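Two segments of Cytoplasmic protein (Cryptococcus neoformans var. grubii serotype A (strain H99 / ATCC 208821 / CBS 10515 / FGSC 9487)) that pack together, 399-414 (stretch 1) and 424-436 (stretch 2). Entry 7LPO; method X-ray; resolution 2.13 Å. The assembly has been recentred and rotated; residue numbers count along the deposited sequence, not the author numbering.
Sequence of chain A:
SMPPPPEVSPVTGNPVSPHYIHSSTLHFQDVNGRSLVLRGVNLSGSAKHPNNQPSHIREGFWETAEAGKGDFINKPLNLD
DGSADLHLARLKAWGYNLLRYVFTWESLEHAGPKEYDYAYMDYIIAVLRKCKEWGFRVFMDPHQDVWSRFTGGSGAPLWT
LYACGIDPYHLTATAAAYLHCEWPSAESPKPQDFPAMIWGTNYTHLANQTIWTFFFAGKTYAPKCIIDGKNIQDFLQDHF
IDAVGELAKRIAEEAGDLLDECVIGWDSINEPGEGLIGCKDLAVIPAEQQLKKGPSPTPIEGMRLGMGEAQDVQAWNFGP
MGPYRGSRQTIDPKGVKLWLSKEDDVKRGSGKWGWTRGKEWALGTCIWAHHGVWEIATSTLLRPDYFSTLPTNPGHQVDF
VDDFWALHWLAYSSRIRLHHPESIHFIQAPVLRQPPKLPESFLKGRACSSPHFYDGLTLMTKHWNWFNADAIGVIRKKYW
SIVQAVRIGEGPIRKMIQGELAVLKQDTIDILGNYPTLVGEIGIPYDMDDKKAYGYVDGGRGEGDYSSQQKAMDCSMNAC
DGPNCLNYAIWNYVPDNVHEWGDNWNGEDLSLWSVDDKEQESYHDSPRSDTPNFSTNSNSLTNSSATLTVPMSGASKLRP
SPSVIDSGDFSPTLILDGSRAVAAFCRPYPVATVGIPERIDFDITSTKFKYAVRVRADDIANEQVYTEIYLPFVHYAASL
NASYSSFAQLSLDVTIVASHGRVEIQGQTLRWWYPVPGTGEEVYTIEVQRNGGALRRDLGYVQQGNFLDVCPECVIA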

# COMPACT_ATOMS: atom_id res chain seq x y z
N ASP A 399 -23.23 -6.10 -0.14
CA ASP A 399 -22.14 -5.38 0.52
C ASP A 399 -20.84 -5.98 0.01
O ASP A 399 -20.54 -7.14 0.30
CB ASP A 399 -22.25 -5.51 2.04
CG ASP A 399 -21.20 -4.71 2.78
OD1 ASP A 399 -20.07 -4.57 2.27
OD2 ASP A 399 -21.51 -4.21 3.89
N PHE A 400 -20.07 -5.19 -0.74
CA PHE A 400 -18.85 -5.73 -1.34
C PHE A 400 -17.93 -6.33 -0.28
O PHE A 400 -17.40 -7.44 -0.46
CB PHE A 400 -18.11 -4.64 -2.11
CG PHE A 400 -16.72 -5.04 -2.53
CD1 PHE A 400 -16.52 -5.99 -3.49
CD2 PHE A 400 -15.61 -4.47 -1.93
CE1 PHE A 400 -15.25 -6.37 -3.88
CE2 PHE A 400 -14.34 -4.84 -2.30
CZ PHE A 400 -14.17 -5.80 -3.28
N VAL A 401 -17.75 -5.63 0.84
CA VAL A 401 -16.76 -6.05 1.82
C VAL A 401 -17.21 -7.30 2.56
O VAL A 401 -16.42 -8.22 2.78
CB VAL A 401 -16.45 -4.91 2.81
CG1 VAL A 401 -15.58 -5.42 3.94
CG2 VAL A 401 -15.78 -3.76 2.10
N ASP A 402 -18.49 -7.36 2.95
CA ASP A 402 -18.95 -8.50 3.74
C ASP A 402 -19.26 -9.72 2.88
O ASP A 402 -19.07 -10.86 3.33
CB ASP A 402 -20.20 -8.16 4.55
CG ASP A 402 -20.06 -6.88 5.35
OD1 ASP A 402 -18.93 -6.52 5.75
OD2 ASP A 402 -21.11 -6.23 5.60
N ASP A 403 -19.76 -9.52 1.67
CA ASP A 403 -20.27 -10.63 0.88
C ASP A 403 -19.25 -11.22 -0.08
O ASP A 403 -19.37 -12.40 -0.44
CB ASP A 403 -21.49 -10.20 0.07
CG ASP A 403 -22.61 -9.68 0.94
OD1 ASP A 403 -22.67 -10.08 2.13
OD2 ASP A 403 -23.42 -8.86 0.45
N PHE A 404 -18.26 -10.44 -0.52
CA PHE A 404 -17.36 -10.91 -1.57
C PHE A 404 -15.90 -10.80 -1.16
O PHE A 404 -15.13 -11.75 -1.34
CB PHE A 404 -17.63 -10.15 -2.86
CG PHE A 404 -19.01 -10.36 -3.41
CD1 PHE A 404 -19.40 -11.62 -3.83
CD2 PHE A 404 -19.91 -9.32 -3.51
CE1 PHE A 404 -20.67 -11.84 -4.35
CE2 PHE A 404 -21.19 -9.54 -4.02
CZ PHE A 404 -21.56 -10.80 -4.45
N TRP A 405 -15.49 -9.65 -0.62
CA TRP A 405 -14.11 -9.53 -0.18
C TRP A 405 -13.80 -10.50 0.95
O TRP A 405 -12.78 -11.20 0.94
CB TRP A 405 -13.79 -8.10 0.25
CG TRP A 405 -12.37 -8.01 0.71
CD1 TRP A 405 -11.26 -7.87 -0.07
CD2 TRP A 405 -11.91 -8.13 2.05
NE1 TRP A 405 -10.13 -7.87 0.71
CE2 TRP A 405 -10.50 -8.04 2.01
CE3 TRP A 405 -12.54 -8.32 3.28
CZ2 TRP A 405 -9.72 -8.11 3.16
CZ3 TRP A 405 -11.76 -8.38 4.42
CH2 TRP A 405 -10.37 -8.27 4.35
N ALA A 406 -14.68 -10.56 1.95
CA ALA A 406 -14.41 -11.40 3.11
C ALA A 406 -14.31 -12.86 2.72
O ALA A 406 -13.47 -13.60 3.25
CB ALA A 406 -15.48 -11.19 4.18
N LEU A 407 -15.15 -13.30 1.78
CA LEU A 407 -15.10 -14.68 1.33
C LEU A 407 -13.77 -15.00 0.66
O LEU A 407 -13.18 -16.05 0.91
CB LEU A 407 -16.26 -14.95 0.37
CG LEU A 407 -16.46 -16.38 -0.13
CD1 LEU A 407 -16.50 -17.38 1.00
CD2 LEU A 407 -17.75 -16.43 -0.94
N HIS A 408 -13.27 -14.09 -0.18
CA HIS A 408 -11.93 -14.27 -0.73
C HIS A 408 -10.89 -14.34 0.38
O HIS A 408 -9.93 -15.12 0.31
CB HIS A 408 -11.59 -13.13 -1.71
CG HIS A 408 -10.12 -12.98 -1.94
ND1 HIS A 408 -9.39 -13.85 -2.72
CD2 HIS A 408 -9.23 -12.08 -1.46
CE1 HIS A 408 -8.12 -13.49 -2.72
NE2 HIS A 408 -8.00 -12.41 -1.97
N TRP A 409 -11.07 -13.52 1.42
CA TRP A 409 -10.07 -13.46 2.48
C TRP A 409 -10.00 -14.75 3.28
O TRP A 409 -8.92 -15.14 3.74
CB TRP A 409 -10.34 -12.29 3.42
CG TRP A 409 -9.34 -12.24 4.54
CD1 TRP A 409 -8.12 -11.63 4.53
CD2 TRP A 409 -9.45 -12.88 5.81
NE1 TRP A 409 -7.48 -11.83 5.72
CE2 TRP A 409 -8.27 -12.60 6.53
CE3 TRP A 409 -10.44 -13.66 6.42
CZ2 TRP A 409 -8.05 -13.07 7.81
CZ3 TRP A 409 -10.21 -14.13 7.71
CH2 TRP A 409 -9.03 -13.83 8.39
N LEU A 410 -11.14 -15.43 3.47
CA LEU A 410 -11.11 -16.72 4.15
C LEU A 410 -10.25 -17.71 3.39
O LEU A 410 -9.37 -18.36 3.98
CB LEU A 410 -12.52 -17.27 4.33
CG LEU A 410 -13.49 -16.39 5.12
CD1 LEU A 410 -14.91 -16.96 4.97
CD2 LEU A 410 -13.12 -16.26 6.58
N ALA A 411 -10.48 -17.83 2.07
CA ALA A 411 -9.69 -18.73 1.23
C ALA A 411 -8.21 -18.35 1.24
O ALA A 411 -7.34 -19.21 1.38
CB ALA A 411 -10.22 -18.72 -0.20
N TYR A 412 -7.92 -17.06 1.07
CA TYR A 412 -6.53 -16.61 1.06
C TYR A 412 -5.86 -16.92 2.39
O TYR A 412 -4.78 -17.53 2.44
CB TYR A 412 -6.46 -15.11 0.75
CG TYR A 412 -5.08 -14.52 0.87
CD1 TYR A 412 -4.16 -14.64 -0.15
CD2 TYR A 412 -4.68 -13.84 2.03
CE1 TYR A 412 -2.89 -14.11 -0.06
CE2 TYR A 412 -3.40 -13.30 2.13
CZ TYR A 412 -2.51 -13.45 1.08
OH TYR A 412 -1.24 -12.92 1.14
N SER A 413 -6.49 -16.51 3.50
CA SER A 413 -5.84 -16.62 4.80
C SER A 413 -5.61 -18.08 5.19
O SER A 413 -4.59 -18.41 5.81
CB SER A 413 -6.67 -15.89 5.86
OG SER A 413 -7.94 -16.48 6.04
N SER A 414 -6.53 -18.97 4.82
CA SER A 414 -6.32 -20.39 5.10
C SER A 414 -5.08 -20.92 4.39
O SER A 414 -4.33 -21.72 4.95
CB SER A 414 -7.54 -21.21 4.69
OG SER A 414 -8.67 -20.80 5.43
N ILE A 424 0.96 -14.00 11.19
CA ILE A 424 0.05 -12.91 11.52
C ILE A 424 -0.73 -12.55 10.25
O ILE A 424 -0.14 -12.36 9.19
CB ILE A 424 0.82 -11.70 12.07
CG1 ILE A 424 1.48 -12.06 13.40
CG2 ILE A 424 -0.12 -10.53 12.26
CD1 ILE A 424 2.47 -11.02 13.90
N HIS A 425 -2.05 -12.50 10.37
CA HIS A 425 -2.89 -12.02 9.28
C HIS A 425 -2.96 -10.50 9.35
O HIS A 425 -3.56 -9.93 10.28
CB HIS A 425 -4.29 -12.62 9.38
CG HIS A 425 -4.34 -14.07 9.02
ND1 HIS A 425 -3.53 -14.62 8.04
CD2 HIS A 425 -5.09 -15.08 9.51
CE1 HIS A 425 -3.80 -15.91 7.94
NE2 HIS A 425 -4.74 -16.21 8.82
N PHE A 426 -2.32 -9.84 8.38
CA PHE A 426 -2.43 -8.39 8.23
C PHE A 426 -3.63 -8.12 7.34
O PHE A 426 -3.61 -8.40 6.14
CB PHE A 426 -1.14 -7.82 7.66
CG PHE A 426 0.01 -7.82 8.64
CD1 PHE A 426 0.21 -6.77 9.50
CD2 PHE A 426 0.88 -8.90 8.70
CE1 PHE A 426 1.25 -6.77 10.39
CE2 PHE A 426 1.94 -8.92 9.59
CZ PHE A 426 2.13 -7.85 10.44
N ILE A 427 -4.69 -7.62 7.96
CA ILE A 427 -6.00 -7.53 7.32
C ILE A 427 -6.14 -6.15 6.71
O ILE A 427 -6.25 -5.14 7.42
CB ILE A 427 -7.13 -7.81 8.33
CG1 ILE A 427 -7.05 -9.27 8.79
CG2 ILE A 427 -8.47 -7.51 7.71
CD1 ILE A 427 -7.37 -9.46 10.23
N GLN A 428 -6.12 -6.09 5.38
CA GLN A 428 -6.21 -4.84 4.63
C GLN A 428 -7.57 -4.83 3.96
O GLN A 428 -7.73 -5.35 2.85
CB GLN A 428 -5.10 -4.71 3.61
CG GLN A 428 -4.92 -3.29 3.08
CD GLN A 428 -4.19 -3.26 1.76
OE1 GLN A 428 -4.53 -2.49 0.86
NE2 GLN A 428 -3.16 -4.09 1.63
N ALA A 429 -8.56 -4.24 4.63
CA ALA A 429 -9.86 -4.04 4.03
C ALA A 429 -9.73 -3.16 2.79
O ALA A 429 -8.74 -2.44 2.63
CB ALA A 429 -10.82 -3.39 5.03
N PRO A 430 -10.71 -3.21 1.90
CA PRO A 430 -10.68 -2.32 0.73
C PRO A 430 -10.57 -0.85 1.13
O PRO A 430 -11.07 -0.42 2.17
CB PRO A 430 -12.01 -2.61 0.03
CG PRO A 430 -12.34 -4.04 0.43
CD PRO A 430 -11.82 -4.18 1.84
N VAL A 431 -9.91 -0.09 0.27
CA VAL A 431 -9.61 1.31 0.54
C VAL A 431 -10.87 2.04 0.98
O VAL A 431 -11.94 1.88 0.38
CB VAL A 431 -8.99 1.96 -0.71
CG1 VAL A 431 -9.05 3.47 -0.63
CG2 VAL A 431 -7.55 1.50 -0.90
N LEU A 432 -10.74 2.84 2.04
CA LEU A 432 -11.76 3.73 2.56
C LEU A 432 -12.98 3.01 3.11
O LEU A 432 -14.02 3.63 3.32
CB LEU A 432 -12.20 4.74 1.48
CG LEU A 432 -11.14 5.76 1.07
CD1 LEU A 432 -11.65 6.62 -0.09
CD2 LEU A 432 -10.72 6.64 2.25
N ARG A 433 -12.88 1.70 3.34
CA ARG A 433 -13.96 0.93 3.94
C ARG A 433 -13.52 0.40 5.30
O ARG A 433 -12.33 0.18 5.54
CB ARG A 433 -14.38 -0.24 3.03
CG ARG A 433 -14.64 0.11 1.56
CD ARG A 433 -15.93 0.90 1.37
NE ARG A 433 -16.52 0.67 0.05
CZ ARG A 433 -17.12 1.61 -0.68
NH1 ARG A 433 -17.22 2.86 -0.23
NH2 ARG A 433 -17.63 1.29 -1.87
N GLN A 434 -14.47 0.21 6.18
CA GLN A 434 -14.17 -0.50 7.41
C GLN A 434 -14.02 -1.99 7.12
O GLN A 434 -14.68 -2.51 6.22
CB GLN A 434 -15.26 -0.30 8.44
CG GLN A 434 -15.38 1.11 9.00
CD GLN A 434 -16.44 1.19 10.09
OE1 GLN A 434 -17.55 0.67 9.93
NE2 GLN A 434 -16.10 1.82 11.20
N PRO A 435 -13.19 -2.70 7.87
CA PRO A 435 -13.11 -4.15 7.69
C PRO A 435 -14.42 -4.79 8.10
O PRO A 435 -15.21 -4.19 8.85
CB PRO A 435 -11.96 -4.57 8.63
CG PRO A 435 -11.95 -3.53 9.68
CD PRO A 435 -12.35 -2.23 8.99
N PRO A 436 -14.71 -5.99 7.60
CA PRO A 436 -15.86 -6.74 8.11
C PRO A 436 -15.52 -7.39 9.43
O PRO A 436 -14.36 -7.44 9.85
CB PRO A 436 -16.10 -7.79 7.02
CG PRO A 436 -14.70 -8.10 6.53
CD PRO A 436 -13.86 -6.84 6.75
O HOH W 1 -7.16 -7.22 0.88
O HOH W 2 -4.71 -11.22 5.87
O HOH W 3 -6.82 -18.27 8.81

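Helix 400-414 runs nearly antiparallel to strand 424-427 (153° between their directions, axes 10.5 Å apart at closest approach), and the loop after the strand carries the contact on to the start of the helix. Ser413 thus lies near His425, Trp409 near Ile427, and Asp402 near Pro436, whose CA atoms are 5.6 Å apart. Asp399 caps the helix, its OD1 accepting weak hydrogen bonds from Val401 N (2.9 Å) and Asp402 N (3.3 Å); a wider pi-type turn follows at 400-405.

The Trp405 indole fills the hollow that the loop curls around. Pro430 sets its CD over one face of the Trp405 indole, 3.9 Å from the centroid of the five-membered ring and almost on the normal, a CH-pi contact. Ile427 CG2 meets the ring edge at Trp405 CH2 (3.9 Å), while Pro436 CD approaches Trp405 CZ3 to 3.5 Å. Pro430 is also a bump in its own right: its CG touches Phe400 CE2 at the ring edge (3.5 Å) and Val401 CG2 (3.8 Å). The other Val401 methyl, CG1, packs on Pro436 CD (3.6 Å), so the branched side chain bridges the two prolines. Pro436 also rests against the methyl of Ala406 (Ala406 CB to Pro436 CG, 4.0 Å).

Farther along, the Trp409 edge points at the His425 face, with centroids 5.5 Å apart and planes at 78°. Ser413 CB sits over that imidazole, 3.7 Å from its centroid, a second CH-pi contact.

No direct hydrogen bond crosses the interface; waters make the polar links. One accepts from Trp405 NE1 (3.0 Å) and donates to Gln428 O (2.8 Å); another accepts from Trp409 NE1 (2.8 Å) and donates to Phe426 O (3.0 Å). Both indole N-H groups are thereby satisfied within a contact that buries 602 Å².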